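PDB 6TFO: copper-containing nitrite reductase from Hyphomicrobium denitrificans 1NES1, which probably catalyses the one-electron reduction of nitrite to nitric oxide, with cytochrome c as electron donor and copper ions as cofactors. Local coordinates for residues 184-192 and 270-278; 217-225 and 236-244. All blocks are in the same frame, centred on the assembly; numbering follows the deposited sequence.

Contact 1: residues 184-192 and 270-278; sequences TTYTYWTFN and NHITNGMYG. With CU (copper (II) ion), chain J.
Trp189 and Asn274 carry the centre of this contact, where strand 184-191 runs across the end of helix 268-274. A backbone bond runs from Trp189 N to Asn274 O, 3.0 Å long and bent to 137° at the hydrogen, with the donor above the carbonyl plane. That carbonyl also receives the CA-H of Tyr188. A water joins Phe191 N to Gly275 O, Gly275 being the positive-phi residue of the Schellman motif that ends the helix.

The aromatic contacts centre on the indole. Asn274 OD1 stands over one face of it, 3.2 Å from Trp189 CD2, the amide almost perpendicular to the ring. The six-membered ring of Trp189 turns its edge to the face of His271, planes 56° apart, and Trp189 CZ3 comes to 3.5 Å from His271 CE1.

Met276 packs CG at 3.7 Å from Trp189 CB. Its chain bends at chi3 (79°) and sets CE over the Phe191 ring, 4.2 Å from the centroid, a CH-pi contact; the sulfur stands farther above the same ring.

Copper is bound by His271 ND1 at 2.1 Å and Met276 SD at 2.5 Å, a type 1 site completed by His222 and Cys263. Strand 184-191 pairs with strand 166-181 in the cupredoxin sheet, strand 293-302 packs on Tyr186 and Tyr188, and Thr102 of a second subunit packs on Trp189.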
loop_
_atom_site.group_PDB
_atom_site.type_symbol
_atom_site.label_atom_id
_atom_site.label_comp_id
_atom_site.label_asym_id
_atom_site.label_seq_id
_atom_site.Cartn_x
_atom_site.Cartn_y
_atom_site.Cartn_z
ATOM N N THR C 184 16.043 -12.681 -25.203
ATOM C CA THR C 184 15.165 -11.490 -25.088
ATOM C C THR C 184 15.143 -10.744 -26.419
ATOM O O THR C 184 16.192 -10.629 -27.077
ATOM C CB THR C 184 15.456 -10.662 -23.823
ATOM O OG1 THR C 184 15.449 -9.266 -24.095
ATOM C CG2 THR C 184 16.745 -11.044 -23.141
ATOM N N THR C 185 13.943 -10.325 -26.816
ATOM C CA THR C 185 13.669 -9.661 -28.115
ATOM C C THR C 185 13.101 -8.271 -27.832
ATOM O O THR C 185 12.862 -7.952 -26.658
ATOM C CB THR C 185 12.783 -10.551 -28.993
ATOM O OG1 THR C 185 11.488 -10.621 -28.403
ATOM C CG2 THR C 185 13.347 -11.945 -29.159
ATOM N N TYR C 186 12.954 -7.464 -28.882
ATOM C CA TYR C 186 12.527 -6.044 -28.846
ATOM C C TYR C 186 12.165 -5.674 -30.279
ATOM O O TYR C 186 12.684 -6.294 -31.199
ATOM C CB TYR C 186 13.621 -5.157 -28.240
ATOM C CG TYR C 186 13.242 -3.712 -28.031
ATOM C CD1 TYR C 186 12.519 -3.308 -26.922
ATOM C CD2 TYR C 186 13.613 -2.732 -28.936
ATOM C CE1 TYR C 186 12.150 -1.980 -26.733
ATOM C CE2 TYR C 186 13.260 -1.396 -28.763
ATOM C CZ TYR C 186 12.529 -1.008 -27.649
ATOM O OH TYR C 186 12.197 0.313 -27.476
ATOM N N THR C 187 11.265 -4.726 -30.460
ATOM C CA THR C 187 10.853 -4.238 -31.793
ATOM C C THR C 187 11.732 -3.029 -32.092
ATOM O O THR C 187 11.525 -1.961 -31.477
ATOM C CB THR C 187 9.348 -3.961 -31.879
ATOM O OG1 THR C 187 8.689 -5.221 -31.745
ATOM C CG2 THR C 187 8.937 -3.301 -33.176
ATOM N N TYR C 188 12.720 -3.243 -32.960
ATOM C CA TYR C 188 13.635 -2.202 -33.463
ATOM C C TYR C 188 12.974 -1.490 -34.640
ATOM O O TYR C 188 12.202 -2.131 -35.418
ATOM C CB TYR C 188 14.965 -2.827 -33.869
ATOM C CG TYR C 188 15.795 -3.350 -32.723
ATOM C CD1 TYR C 188 15.620 -4.633 -32.244
ATOM C CD2 TYR C 188 16.769 -2.564 -32.124
ATOM C CE1 TYR C 188 16.410 -5.135 -31.222
ATOM C CE2 TYR C 188 17.563 -3.048 -31.100
ATOM C CZ TYR C 188 17.380 -4.335 -30.645
ATOM O OH TYR C 188 18.125 -4.802 -29.605
ATOM N N TRP C 189 13.238 -0.186 -34.723
ATOM C CA TRP C 189 13.098 0.646 -35.940
ATOM C C TRP C 189 14.504 0.978 -36.457
ATOM O O TRP C 189 15.337 1.427 -35.653
ATOM C CB TRP C 189 12.278 1.912 -35.654
ATOM C CG TRP C 189 10.939 1.660 -35.043
ATOM C CD1 TRP C 189 10.266 0.479 -35.011
ATOM C CD2 TRP C 189 10.079 2.635 -34.427
ATOM N NE1 TRP C 189 9.064 0.646 -34.385
ATOM C CE2 TRP C 189 8.921 1.954 -34.006
ATOM C CE3 TRP C 189 10.176 4.002 -34.168
ATOM C CZ2 TRP C 189 7.871 2.598 -33.354
ATOM C CZ3 TRP C 189 9.134 4.641 -33.532
ATOM C CH2 TRP C 189 7.995 3.946 -33.132
ATOM N N THR C 190 14.762 0.763 -37.748
ATOM C CA THR C 190 16.132 0.802 -38.318
ATOM C C THR C 190 16.158 1.468 -39.693
ATOM O O THR C 190 15.114 1.547 -40.372
ATOM C CB THR C 190 16.704 -0.609 -38.467
ATOM O OG1 THR C 190 15.967 -1.266 -39.498
ATOM C CG2 THR C 190 16.644 -1.393 -37.175
ATOM N N PHE C 191 17.361 1.897 -40.080
ATOM C CA PHE C 191 17.768 2.092 -41.490
ATOM C C PHE C 191 18.378 0.756 -41.945
ATOM O O PHE C 191 19.389 0.325 -41.356
ATOM C CB PHE C 191 18.696 3.303 -41.573
ATOM C CG PHE C 191 18.098 4.622 -41.139
ATOM C CD1 PHE C 191 17.222 5.308 -41.952
ATOM C CD2 PHE C 191 18.481 5.215 -39.955
ATOM C CE1 PHE C 191 16.729 6.550 -41.579
ATOM C CE2 PHE C 191 17.996 6.453 -39.572
ATOM C CZ PHE C 191 17.126 7.131 -40.391
ATOM N N ASN C 192 17.698 0.066 -42.870
ATOM C CA ASN C 192 18.216 -1.120 -43.596
ATOM C C ASN C 192 18.394 -2.297 -42.637
ATOM O O ASN C 192 19.283 -3.130 -42.870
ATOM C CB ASN C 192 19.482 -0.747 -44.371
ATOM C CG ASN C 192 19.138 0.159 -45.531
ATOM O OD1 ASN C 192 18.820 1.329 -45.348
ATOM N ND2 ASN C 192 19.079 -0.412 -46.720
ATOM N N ASN C 270 12.003 8.443 -29.416
ATOM C CA ASN C 270 11.432 7.079 -29.580
ATOM C C ASN C 270 12.079 6.422 -30.800
ATOM O O ASN C 270 12.606 5.299 -30.670
ATOM C CB ASN C 270 9.903 7.118 -29.696
ATOM C CG ASN C 270 9.243 5.751 -29.699
ATOM O OD1 ASN C 270 9.895 4.726 -29.486
ATOM N ND2 ASN C 270 7.939 5.735 -29.934
ATOM N N HIS C 271 12.037 7.101 -31.944
ATOM C CA HIS C 271 12.660 6.632 -33.212
ATOM C C HIS C 271 14.154 6.360 -32.984
ATOM O O HIS C 271 14.658 5.357 -33.494
ATOM C CB HIS C 271 12.379 7.643 -34.325
ATOM C CG HIS C 271 10.955 7.635 -34.751
ATOM N ND1 HIS C 271 10.538 6.990 -35.892
ATOM C CD2 HIS C 271 9.852 8.172 -34.194
ATOM C CE1 HIS C 271 9.233 7.125 -36.019
ATOM N NE2 HIS C 271 8.796 7.859 -34.997
ATOM N N ILE C 272 14.823 7.187 -32.184
ATOM C CA ILE C 272 16.281 7.026 -31.927
ATOM C C ILE C 272 16.518 5.804 -31.033
ATOM O O ILE C 272 17.259 4.906 -31.495
ATOM C CB ILE C 272 16.915 8.326 -31.406
ATOM C CG1 ILE C 272 16.975 9.377 -32.521
ATOM C CG2 ILE C 272 18.294 8.064 -30.809
ATOM C CD1 ILE C 272 17.310 10.767 -32.024
ATOM N N THR C 273 15.897 5.714 -29.846
ATOM C CA THR C 273 16.089 4.554 -28.919
ATOM C C THR C 273 15.838 3.233 -29.658
ATOM O O THR C 273 16.547 2.239 -29.364
ATOM C CB THR C 273 15.239 4.638 -27.639
ATOM O OG1 THR C 273 15.576 3.500 -26.841
ATOM C CG2 THR C 273 13.748 4.653 -27.878
ATOM N N ASN C 274 14.871 3.219 -30.578
ATOM C CA ASN C 274 14.427 1.993 -31.293
ATOM C C ASN C 274 15.478 1.555 -32.310
ATOM O O ASN C 274 15.429 0.375 -32.696
ATOM C CB ASN C 274 13.050 2.193 -31.924
ATOM C CG ASN C 274 11.921 1.989 -30.932
ATOM O OD1 ASN C 274 10.760 2.007 -31.316
ATOM N ND2 ASN C 274 12.246 1.823 -29.664
ATOM N N GLY C 275 16.354 2.473 -32.746
ATOM C CA GLY C 275 17.624 2.138 -33.424
ATOM C C GLY C 275 17.908 2.953 -34.676
ATOM O O GLY C 275 18.842 2.545 -35.417
ATOM N N MET C 276 17.187 4.062 -34.904
ATOM C CA MET C 276 17.266 4.842 -36.169
ATOM C C MET C 276 18.360 5.916 -36.029
ATOM O O MET C 276 18.044 7.126 -35.957
ATOM C CB MET C 276 15.902 5.433 -36.553
ATOM C CG MET C 276 14.814 4.355 -36.682
ATOM S SD MET C 276 13.311 4.845 -37.607
ATOM C CE MET C 276 13.930 4.665 -39.270
ATOM N N TYR C 277 19.623 5.466 -36.018
ATOM C CA TYR C 277 20.820 6.341 -36.025
ATOM C C TYR C 277 21.968 5.670 -36.784
ATOM O O TYR C 277 22.029 4.433 -36.833
ATOM C CB TYR C 277 21.225 6.710 -34.594
ATOM C CG TYR C 277 21.326 5.574 -33.600
ATOM C CD1 TYR C 277 22.516 4.875 -33.422
ATOM C CD2 TYR C 277 20.262 5.249 -32.769
ATOM C CE1 TYR C 277 22.637 3.870 -32.468
ATOM C CE2 TYR C 277 20.366 4.248 -31.809
ATOM C CZ TYR C 277 21.561 3.563 -31.648
ATOM O OH TYR C 277 21.674 2.580 -30.712
ATOM N N GLY C 278 22.862 6.491 -37.345
ATOM C CA GLY C 278 24.061 6.075 -38.104
ATOM C C GLY C 278 25.049 7.212 -38.268
ATOM O O GLY C 278 24.793 8.330 -37.746
HETATM CU CU CU J . 11.685 6.744 -37.659
HETATM O O HOH W 1 13.457 2.369 -25.459
HETATM O O HOH W 2 19.396 1.828 -38.148
#

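Contact 2: residues 217-225 and 236-244; sequences DSLMIHSVD and AAYTQTDPG. With CU (copper (II) ion), chain J.
His222 O accepts the shortest backbone bond between these two loops, from Thr241 N at 2.8 Å, with the donor nearly in line with the carbonyl. The return bond, His222 N to Thr241 O, is longer at 3.2 Å, and the two make a single antiparallel hydrogen-bonded bridge. This fixes the backbone of a copper ligand: the side chain of His222 leaves the backbone away from 236-244, and its ring binds copper through His222 ND1 at 2.0 Å, while NE2 is held by Glu175.

Beyond the bridge the bonding passes to side chains. Val224 N donates to Thr239 OG1 at 3.1 Å; a chi1 of 53° tucks this hydroxyl between its own backbone N and carbonyl carbon, where it faces Val224, and it also bonds to Ala235. Thr239 O accepts a CA-H...O contact from Ser223 CA and a hydrogen bond from Thr241 OG1 at 2.6 Å.

Gln240 points away at its root but bends at chi2 (-67°), which brings its amide back beside Ser223; both Gln240 OE1 and Ser223 OG are bonded to Thr265. Ile221 meets two residues: CG2 touches Gln240 OE1, and Ile221 CG1 lies alongside Asp242 OD1, 3.5 Å off. Pro243 brings CG to 3.3 Å from Ser218 O and near Met220 O.

Both segments are loops flanking strand 225-226, between strands 207-214 and 246-252. Val224 and Thr241 pack on 207-214, Thr239 packs on 246-252, and Tyr238 OH bonds to Lys438 O of a second subunit.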
loop_
_atom_site.group_PDB
_atom_site.type_symbol
_atom_site.label_atom_id
_atom_site.label_comp_id
_atom_site.label_asym_id
_atom_site.label_seq_id
_atom_site.Cartn_x
_atom_site.Cartn_y
_atom_site.Cartn_z
ATOM N N ASP C 217 5.383 -2.514 -44.488
ATOM C CA ASP C 217 4.914 -3.139 -43.220
ATOM C C ASP C 217 5.230 -2.228 -42.025
ATOM O O ASP C 217 5.048 -2.642 -40.895
ATOM C CB ASP C 217 5.495 -4.546 -43.072
ATOM C CG ASP C 217 7.005 -4.609 -42.904
ATOM O OD1 ASP C 217 7.698 -3.575 -43.118
ATOM O OD2 ASP C 217 7.484 -5.698 -42.565
ATOM N N SER C 218 5.696 -1.012 -42.240
ATOM C CA SER C 218 5.933 -0.040 -41.144
ATOM C C SER C 218 4.585 0.481 -40.632
ATOM O O SER C 218 3.711 0.749 -41.456
ATOM C CB SER C 218 6.815 1.079 -41.602
ATOM O OG SER C 218 8.125 0.594 -41.820
ATOM N N LEU C 219 4.433 0.633 -39.324
ATOM C CA LEU C 219 3.281 1.340 -38.727
ATOM C C LEU C 219 3.557 2.842 -38.781
ATOM O O LEU C 219 2.626 3.603 -38.968
ATOM C CB LEU C 219 3.083 0.870 -37.282
ATOM C CG LEU C 219 2.832 -0.631 -37.084
ATOM C CD1 LEU C 219 2.667 -0.966 -35.610
ATOM C CD2 LEU C 219 1.609 -1.110 -37.847
ATOM N N MET C 220 4.808 3.259 -38.622
ATOM C CA MET C 220 5.130 4.692 -38.409
ATOM C C MET C 220 5.667 5.330 -39.693
ATOM O O MET C 220 6.323 4.645 -40.502
ATOM C CB MET C 220 6.160 4.868 -37.290
ATOM C CG MET C 220 5.812 4.112 -36.036
ATOM S SD MET C 220 4.137 4.444 -35.497
ATOM C CE MET C 220 4.115 3.398 -34.037
ATOM N N ILE C 221 5.380 6.620 -39.849
ATOM C CA ILE C 221 6.147 7.556 -40.717
ATOM C C ILE C 221 7.616 7.503 -40.260
ATOM O O ILE C 221 7.866 7.376 -39.054
ATOM C CB ILE C 221 5.520 8.972 -40.645
ATOM C CG1 ILE C 221 4.085 9.014 -41.192
ATOM C CG2 ILE C 221 6.409 9.995 -41.339
ATOM C CD1 ILE C 221 3.319 10.283 -40.857
ATOM N N HIS C 222 8.565 7.525 -41.189
ATOM C CA HIS C 222 10.017 7.674 -40.890
ATOM C C HIS C 222 10.628 8.793 -41.739
ATOM O O HIS C 222 10.014 9.208 -42.749
ATOM C CB HIS C 222 10.747 6.343 -41.085
ATOM C CG HIS C 222 10.297 5.327 -40.101
ATOM N ND1 HIS C 222 10.636 5.410 -38.783
ATOM C CD2 HIS C 222 9.491 4.255 -40.231
ATOM C CE1 HIS C 222 10.080 4.413 -38.136
ATOM N NE2 HIS C 222 9.378 3.681 -39.009
ATOM N N SER C 223 11.811 9.248 -41.335
ATOM C CA SER C 223 12.501 10.418 -41.916
ATOM C C SER C 223 14.010 10.286 -41.678
ATOM O O SER C 223 14.445 9.253 -41.133
ATOM C CB SER C 223 11.942 11.683 -41.317
ATOM O OG SER C 223 12.201 11.721 -39.919
ATOM N N VAL C 224 14.784 11.292 -42.087
ATOM C CA VAL C 224 16.226 11.362 -41.732
ATOM C C VAL C 224 16.655 12.824 -41.654
ATOM O O VAL C 224 16.254 13.620 -42.519
ATOM C CB VAL C 224 17.085 10.548 -42.706
ATOM C CG1 VAL C 224 16.951 11.048 -44.126
ATOM C CG2 VAL C 224 18.535 10.525 -42.274
ATOM N N ASP C 225 17.381 13.134 -40.583
ATOM C CA ASP C 225 18.138 14.380 -40.334
ATOM C C ASP C 225 19.599 13.942 -40.350
ATOM O O ASP C 225 19.930 13.025 -39.571
ATOM C CB ASP C 225 17.680 15.007 -39.011
ATOM C CG ASP C 225 18.577 16.068 -38.395
ATOM O OD1 ASP C 225 19.555 16.443 -39.046
ATOM O OD2 ASP C 225 18.278 16.506 -37.246
ATOM N N ALA C 236 15.206 16.339 -42.833
ATOM C CA ALA C 236 13.987 15.798 -42.175
ATOM C C ALA C 236 12.716 16.406 -42.788
ATOM O O ALA C 236 11.758 15.647 -43.023
ATOM C CB ALA C 236 14.035 16.059 -40.690
ATOM N N ALA C 237 12.710 17.710 -43.068
ATOM C CA ALA C 237 11.540 18.431 -43.613
ATOM C C ALA C 237 11.189 17.958 -45.034
ATOM O O ALA C 237 10.139 18.374 -45.527
ATOM C CB ALA C 237 11.789 19.920 -43.584
ATOM N N TYR C 238 12.032 17.158 -45.690
ATOM C CA TYR C 238 11.821 16.680 -47.084
ATOM C C TYR C 238 11.637 15.155 -47.099
ATOM O O TYR C 238 11.299 14.644 -48.184
ATOM C CB TYR C 238 12.993 17.090 -48.000
ATOM C CG TYR C 238 13.327 18.566 -48.011
ATOM C CD1 TYR C 238 14.083 19.134 -46.997
ATOM C CD2 TYR C 238 12.883 19.399 -49.024
ATOM C CE1 TYR C 238 14.377 20.486 -46.977
ATOM C CE2 TYR C 238 13.183 20.754 -49.032
ATOM C CZ TYR C 238 13.941 21.298 -48.008
ATOM O OH TYR C 238 14.247 22.629 -47.968
ATOM N N THR C 239 11.874 14.448 -45.980
ATOM C CA THR C 239 11.981 12.955 -45.955
ATOM C C THR C 239 10.947 12.306 -45.023
ATOM O O THR C 239 11.103 11.096 -44.736
ATOM C CB THR C 239 13.408 12.490 -45.611
ATOM O OG1 THR C 239 13.859 13.097 -44.397
ATOM C CG2 THR C 239 14.378 12.805 -46.729
ATOM N N GLN C 240 9.922 13.038 -44.579
ATOM C CA GLN C 240 8.792 12.450 -43.802
ATOM C C GLN C 240 8.063 11.518 -44.770
ATOM O O GLN C 240 7.335 12.025 -45.636
ATOM C CB GLN C 240 7.873 13.523 -43.218
ATOM C CG GLN C 240 8.549 14.426 -42.192
ATOM C CD GLN C 240 8.954 13.741 -40.909
ATOM O OE1 GLN C 240 8.175 13.013 -40.301
ATOM N NE2 GLN C 240 10.177 13.998 -40.467
ATOM N N THR C 241 8.304 10.215 -44.663
ATOM C CA THR C 241 7.899 9.195 -45.666
ATOM C C THR C 241 6.826 8.267 -45.072
ATOM O O THR C 241 7.127 7.564 -44.061
ATOM C CB THR C 241 9.114 8.377 -46.112
ATOM O OG1 THR C 241 10.174 9.283 -46.418
ATOM C CG2 THR C 241 8.807 7.476 -47.287
ATOM N N ASP C 242 5.628 8.243 -45.678
ATOM C CA ASP C 242 4.540 7.317 -45.267
ATOM C C ASP C 242 5.015 5.893 -45.531
ATOM O O ASP C 242 5.910 5.682 -46.345
ATOM C CB ASP C 242 3.235 7.612 -46.000
ATOM C CG ASP C 242 2.574 8.903 -45.548
ATOM O OD1 ASP C 242 2.882 9.384 -44.426
ATOM O OD2 ASP C 242 1.761 9.425 -46.326
ATOM N N PRO C 243 4.478 4.883 -44.814
ATOM C CA PRO C 243 4.768 3.485 -45.126
ATOM C C PRO C 243 4.441 3.104 -46.578
ATOM O O PRO C 243 3.454 3.557 -47.111
ATOM C CB PRO C 243 3.867 2.715 -44.148
ATOM C CG PRO C 243 3.713 3.660 -42.975
ATOM C CD PRO C 243 3.643 5.037 -43.614
ATOM N N GLY C 244 5.301 2.285 -47.185
ATOM C CA GLY C 244 5.190 1.869 -48.595
ATOM C C GLY C 244 5.550 2.984 -49.576
ATOM O O GLY C 244 5.541 2.687 -50.777
HETATM CU CU CU J . 11.685 6.744 -37.659
#

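Contacts 1 and 2, whose centres lie 14 Å apart, meet at one type 1 copper: His271 and Met276 come from contact 1, His222 from contact 2, and Cys263 completes the set. Around the metal Met276 SD is 3.0 Å from His222 ND1, and His271 ND1 is 3.3 Å from that same nitrogen. The seam continues where Phe191 CZ approaches Ser223 O at 3.5 Å. Contact 2 also leads to another copper: the side chain of Asp225 lies about 3 Å from the ion bound by His227 and His262. As His262 and Cys263 are chain neighbours, they join the two sites, the usual electron route in copper nitrite reductases.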